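Side-chain contacts in putative DsbA oxidoreductase SCO1869 (Streptomyces coelicolor A3, PDB 3GL5), which is probably a thiol-disulfide oxidoreductase of the DsbA family, built on a thioredoxin-like domain with a helical insertion: residues D102-R105 and L106-L109; V169-D172 and E173-A176. One frame throughout, in Å; residues are numbered along the deposited sequence.

Contact 1 (D102-R105 and L106-L109); sequences DLHR and LLHL
H104 and L107 lie side by side and point the same way, one pair among several along consecutive turns of alpha helix 101-111, in the helical part of this DsbA-like thioredoxin fold. Four i to i+4 backbone bonds hold the turns together: L106 N to D102 O, L107 N to L103 O, H108 N to H104 O and L109 N to R105 O. L107 N lies 2.8 Å from L103 O.

One side-chain contact is spaced i to i+3: L107 CD1 approaches the H104 ring obliquely, 3.8 Å from ND1. Leucines suit the buried flanks: L103 and L106 meet F123, L107 meets L120, both on helix 116-128, and L106 and L109 pack on V158 of helix 152-160.

The polar side chains reach more specific partners. H104 NE2 bonds to D10 OD1, and H108 NE2 to S42 OG; the H108 ring presents its edge to the carbonyl of H104, with CD2 3.3 Å from H104 O. R105 is long enough to serve two ends. NH1 bonds to the carbonyl oxygens of V158 and A164, while a bend at chi3 (-60°) turns the side of the guanidinium back to D102 in a salt bridge. Both donors converge on D102 OD1, in the guanidinium plane: R105 NE at 2.9 Å, nearly along the C-O axis, and R105 NH2 at 2.8 Å, from above the carboxylate plane.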
ATOM      1  N   ASP A 102      -7.464  11.661 -15.767  1.00 29.02           N
ATOM      2  CA  ASP A 102      -8.666  10.954 -15.328  1.00 30.00           C
ATOM      3  C   ASP A 102      -8.488   9.432 -15.277  1.00 30.21           C
ATOM      4  O   ASP A 102      -9.026   8.753 -14.367  1.00 29.52           O
ATOM      5  CB  ASP A 102      -9.851  11.346 -16.216  1.00 30.89           C
ATOM      6  CG  ASP A 102     -10.304  12.783 -15.944  1.00 34.26           C
ATOM      7  OD1 ASP A 102     -10.079  13.239 -14.804  1.00 36.06           O
ATOM      8  OD2 ASP A 102     -10.847  13.464 -16.845  1.00 39.09           O
ATOM      9  N   LEU A 103      -7.719   8.899 -16.224  1.00 29.07           N
ATOM     10  CA  LEU A 103      -7.389   7.490 -16.164  1.00 29.51           C
ATOM     11  C   LEU A 103      -6.665   7.197 -14.854  1.00 28.59           C
ATOM     12  O   LEU A 103      -6.961   6.234 -14.168  1.00 29.55           O
ATOM     13  CB  LEU A 103      -6.517   7.108 -17.371  1.00 30.70           C
ATOM     14  CG  LEU A 103      -7.220   6.810 -18.702  1.00 31.49           C
ATOM     15  CD1 LEU A 103      -7.847   8.063 -19.288  1.00 33.92           C
ATOM     16  CD2 LEU A 103      -6.216   6.261 -19.670  1.00 36.45           C
ATOM     17  N   HIS A 104      -5.713   8.045 -14.494  1.00 27.75           N
ATOM     18  CA  HIS A 104      -4.976   7.835 -13.276  1.00 26.95           C
ATOM     19  C   HIS A 104      -5.840   7.945 -12.020  1.00 26.24           C
ATOM     20  O   HIS A 104      -5.636   7.177 -11.078  1.00 26.84           O
ATOM     21  CB  HIS A 104      -3.740   8.743 -13.207  1.00 26.95           C
ATOM     22  CG  HIS A 104      -2.630   8.297 -14.115  1.00 28.24           C
ATOM     23  ND1 HIS A 104      -1.866   7.178 -13.854  1.00 26.35           N
ATOM     24  CD2 HIS A 104      -2.174   8.801 -15.294  1.00 27.15           C
ATOM     25  CE1 HIS A 104      -0.964   7.024 -14.813  1.00 30.09           C
ATOM     26  NE2 HIS A 104      -1.120   8.002 -15.690  1.00 29.25           N
ATOM     27  N   ARG A 105      -6.775   8.887 -12.006  1.00 25.36           N
ATOM     28  CA  ARG A 105      -7.727   9.008 -10.884  1.00 25.68           C
ATOM     29  C   ARG A 105      -8.538   7.726 -10.728  1.00 25.14           C
ATOM     30  O   ARG A 105      -8.689   7.205  -9.602  1.00 23.13           O
ATOM     31  CB  ARG A 105      -8.646  10.223 -11.056  1.00 25.80           C
ATOM     32  CG  ARG A 105      -7.853  11.543 -11.048  1.00 25.26           C
ATOM     33  CD  ARG A 105      -8.734  12.757 -10.836  1.00 27.82           C
ATOM     34  NE  ARG A 105      -9.755  12.917 -11.892  1.00 28.51           N
ATOM     35  CZ  ARG A 105     -11.067  12.698 -11.730  1.00 26.56           C
ATOM     36  NH1 ARG A 105     -11.574  12.282 -10.567  1.00 27.23           N
ATOM     37  NH2 ARG A 105     -11.884  12.904 -12.736  1.00 24.00           N
ATOM     38  N   LEU A 106      -8.980   7.182 -11.862  1.00 24.73           N
ATOM     39  CA  LEU A 106      -9.696   5.902 -11.873  1.00 25.47           C
ATOM     40  C   LEU A 106      -8.821   4.730 -11.485  1.00 26.13           C
ATOM     41  O   LEU A 106      -9.329   3.778 -10.888  1.00 27.22           O
ATOM     42  CB  LEU A 106     -10.362   5.623 -13.219  1.00 26.12           C
ATOM     43  CG  LEU A 106     -11.615   6.427 -13.565  1.00 25.14           C
ATOM     44  CD1 LEU A 106     -12.012   5.972 -14.975  1.00 27.20           C
ATOM     45  CD2 LEU A 106     -12.788   6.227 -12.571  1.00 25.49           C
ATOM     46  N   LEU A 107      -7.511   4.779 -11.807  1.00 25.92           N
ATOM     47  CA  LEU A 107      -6.608   3.739 -11.323  1.00 25.60           C
ATOM     48  C   LEU A 107      -6.548   3.736  -9.783  1.00 25.96           C
ATOM     49  O   LEU A 107      -6.375   2.685  -9.174  1.00 25.53           O
ATOM     50  CB  LEU A 107      -5.209   3.848 -11.930  1.00 24.40           C
ATOM     51  CG  LEU A 107      -5.151   3.442 -13.417  1.00 24.69           C
ATOM     52  CD1 LEU A 107      -3.870   3.969 -14.093  1.00 25.19           C
ATOM     53  CD2 LEU A 107      -5.209   1.902 -13.579  1.00 23.48           C
ATOM     54  N   HIS A 108      -6.640   4.914  -9.183  1.00 25.33           N
ATOM     55  CA  HIS A 108      -6.665   5.027  -7.735  1.00 26.89           C
ATOM     56  C   HIS A 108      -7.984   4.543  -7.139  1.00 27.24           C
ATOM     57  O   HIS A 108      -7.963   3.860  -6.150  1.00 28.90           O
ATOM     58  CB  HIS A 108      -6.278   6.442  -7.268  1.00 25.61           C
ATOM     59  CG  HIS A 108      -4.800   6.657  -7.265  1.00 26.84           C
ATOM     60  ND1 HIS A 108      -4.027   6.516  -6.134  1.00 26.10           N
ATOM     61  CD2 HIS A 108      -3.936   6.910  -8.280  1.00 27.52           C
ATOM     62  CE1 HIS A 108      -2.755   6.719  -6.440  1.00 26.90           C
ATOM     63  NE2 HIS A 108      -2.676   6.964  -7.737  1.00 28.15           N
ATOM     64  N   LEU A 109      -9.113   4.853  -7.743  1.00 28.32           N
ATOM     65  CA  LEU A 109     -10.357   4.102  -7.434  1.00 30.22           C
ATOM     66  C   LEU A 109     -10.138   2.581  -7.406  1.00 31.88           C
ATOM     67  O   LEU A 109     -10.361   1.917  -6.373  1.00 32.02           O
ATOM     68  CB  LEU A 109     -11.489   4.469  -8.396  1.00 29.40           C
ATOM     69  CG  LEU A 109     -12.787   3.641  -8.288  1.00 28.84           C
ATOM     70  CD1 LEU A 109     -13.326   3.569  -6.830  1.00 29.97           C
ATOM     71  CD2 LEU A 109     -13.837   4.227  -9.199  1.00 24.47           C
TER

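Contact 2 (V169-D172 and E173-A176); sequences VRAD and EREA
R170 and E173 run side by side in the same direction, their guanidinium and carboxylate planes 28° apart, and join in an i to i+3 salt bridge. R170 NH1 meets E173 OE1 at 2.9 Å, on the syn lone pair and within the guanidinium plane, with an N-H...O angle of 157°. The arginine gets there by bending at chi2 (-57°), which folds its chain along the helix and brings R170 CD within 3.4 Å of E173 OE1. NH1 also forms a salt bridge with E44, so one nitrogen of the positive guanidinium serves two carboxylates and probably eases their mutual repulsion.

V169 points the same way as E173, its CG1 lying 3.7 Å from OE2. R174 bends at chi3 and lays one guanidinium face over A171, where a small methyl allows close approach: NH1 is 3.6 Å from CB.

The buried acids D172 and E175 find charged and backbone partners: R41 and S42 N for D172, R191 and H2 N of the second subunit for E175. R170 and R174 on the exposed side, with V169, A176 and these acids on the buried side, make this an amphipathic alpha helix, 166-178, packed against the sheet of the thioredoxin-like fold.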
ATOM      1  N   VAL A 169      -3.207  11.028  -7.061  1.00 28.32           N
ATOM      2  CA  VAL A 169      -2.411  11.094  -8.282  1.00 26.90           C
ATOM      3  C   VAL A 169      -1.201  12.011  -8.101  1.00 27.09           C
ATOM      4  O   VAL A 169      -0.067  11.613  -8.396  1.00 28.74           O
ATOM      5  CB  VAL A 169      -3.265  11.528  -9.479  1.00 27.47           C
ATOM      6  CG1 VAL A 169      -2.374  11.715 -10.745  1.00 23.12           C
ATOM      7  CG2 VAL A 169      -4.345  10.467  -9.701  1.00 26.16           C
ATOM      8  N   ARG A 170      -1.434  13.239  -7.630  1.00 26.05           N
ATOM      9  CA  ARG A 170      -0.352  14.184  -7.468  1.00 25.38           C
ATOM     10  C   ARG A 170       0.685  13.647  -6.479  1.00 25.02           C
ATOM     11  O   ARG A 170       1.850  13.859  -6.681  1.00 26.75           O
ATOM     12  CB  ARG A 170      -0.866  15.589  -7.007  1.00 25.02           C
ATOM     13  CG  ARG A 170      -1.816  16.259  -7.946  1.00 23.48           C
ATOM     14  CD  ARG A 170      -1.214  16.432  -9.337  1.00 22.72           C
ATOM     15  NE  ARG A 170      -2.183  17.070 -10.240  1.00 24.58           N
ATOM     16  CZ  ARG A 170      -2.294  16.809 -11.530  1.00 25.07           C
ATOM     17  NH1 ARG A 170      -1.471  15.938 -12.095  1.00 26.97           N
ATOM     18  NH2 ARG A 170      -3.220  17.422 -12.260  1.00 25.29           N
ATOM     19  N   ALA A 171       0.270  12.975  -5.401  1.00 24.89           N
ATOM     20  CA  ALA A 171       1.220  12.486  -4.408  1.00 23.79           C
ATOM     21  C   ALA A 171       2.152  11.424  -5.019  1.00 24.43           C
ATOM     22  O   ALA A 171       3.331  11.424  -4.754  1.00 25.22           O
ATOM     23  CB  ALA A 171       0.478  11.942  -3.184  1.00 24.04           C
ATOM     24  N   ASP A 172       1.639  10.557  -5.892  1.00 25.05           N
ATOM     25  CA  ASP A 172       2.480   9.591  -6.598  1.00 23.87           C
ATOM     26  C   ASP A 172       3.461  10.357  -7.489  1.00 24.36           C
ATOM     27  O   ASP A 172       4.656  10.045  -7.561  1.00 24.42           O
ATOM     28  CB  ASP A 172       1.599   8.709  -7.482  1.00 24.18           C
ATOM     29  CG  ASP A 172       1.028   7.488  -6.750  1.00 23.98           C
ATOM     30  OD1 ASP A 172       1.271   7.286  -5.547  1.00 23.26           O
ATOM     31  OD2 ASP A 172       0.337   6.707  -7.408  1.00 25.25           O
ATOM     32  N   GLU A 173       2.961  11.389  -8.162  1.00 24.44           N
ATOM     33  CA  GLU A 173       3.827  12.137  -9.083  1.00 24.26           C
ATOM     34  C   GLU A 173       4.899  12.876  -8.312  1.00 23.08           C
ATOM     35  O   GLU A 173       6.027  12.912  -8.708  1.00 24.05           O
ATOM     36  CB  GLU A 173       3.011  13.104  -9.952  1.00 22.11           C
ATOM     37  CG  GLU A 173       2.157  12.353 -10.909  1.00 22.89           C
ATOM     38  CD  GLU A 173       1.107  13.220 -11.631  1.00 26.26           C
ATOM     39  OE1 GLU A 173       0.815  14.364 -11.184  1.00 26.91           O
ATOM     40  OE2 GLU A 173       0.591  12.755 -12.674  1.00 27.75           O
ATOM     41  N   ARG A 174       4.508  13.469  -7.211  1.00 24.36           N
ATOM     42  CA  ARG A 174       5.435  14.129  -6.301  1.00 25.90           C
ATOM     43  C   ARG A 174       6.575  13.190  -5.863  1.00 25.54           C
ATOM     44  O   ARG A 174       7.744  13.527  -5.964  1.00 25.80           O
ATOM     45  CB  ARG A 174       4.667  14.678  -5.098  1.00 24.53           C
ATOM     46  CG  ARG A 174       5.546  15.290  -4.067  1.00 27.06           C
ATOM     47  CD  ARG A 174       4.766  15.687  -2.871  1.00 32.28           C
ATOM     48  NE  ARG A 174       4.499  14.587  -1.930  1.00 38.54           N
ATOM     49  CZ  ARG A 174       3.282  14.235  -1.488  1.00 38.20           C
ATOM     50  NH1 ARG A 174       2.203  14.871  -1.918  1.00 36.88           N
ATOM     51  NH2 ARG A 174       3.146  13.255  -0.594  1.00 39.33           N
ATOM     52  N   GLU A 175       6.209  12.009  -5.367  1.00 26.56           N
ATOM     53  CA  GLU A 175       7.164  10.965  -4.918  1.00 25.28           C
ATOM     54  C   GLU A 175       8.183  10.564  -6.027  1.00 25.16           C
ATOM     55  O   GLU A 175       9.398  10.481  -5.775  1.00 24.12           O
ATOM     56  CB  GLU A 175       6.337   9.774  -4.432  1.00 25.63           C
ATOM     57  CG  GLU A 175       7.097   8.638  -3.808  1.00 28.05           C
ATOM     58  CD  GLU A 175       7.392   8.880  -2.355  1.00 32.40           C
ATOM     59  OE1 GLU A 175       6.454   9.270  -1.614  1.00 35.34           O
ATOM     60  OE2 GLU A 175       8.557   8.671  -1.954  1.00 32.21           O
ATOM     61  N   ALA A 176       7.700  10.392  -7.260  1.00 25.46           N
ATOM     62  CA  ALA A 176       8.565  10.094  -8.412  1.00 26.10           C
ATOM     63  C   ALA A 176       9.576  11.215  -8.644  1.00 27.02           C
ATOM     64  O   ALA A 176      10.771  10.975  -8.893  1.00 27.07           O
ATOM     65  CB  ALA A 176       7.707   9.923  -9.661  1.00 26.85           C
TER

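After strand 3-9, helix 14-28 and strand 36-42, the chain passes through further helices before reaching contact 1 on helix 101-111. It continues through helices 116-128, 138-147 and 152-160 to contact 2 on helix 166-178, and then enters strand 186-189. Each contact spans successive turns of one helix and closes no long loop; they follow in series, neither nesting nor crossing. In space their helices meet: V169 CG2 packs 3.7 Å from R105 N, and H108 NE2 makes a weak hydrogen bond to D172 OD2. S42, bonded by both H108 and D172, links the pair to strand 36-42, joining the helical region to the central sheet.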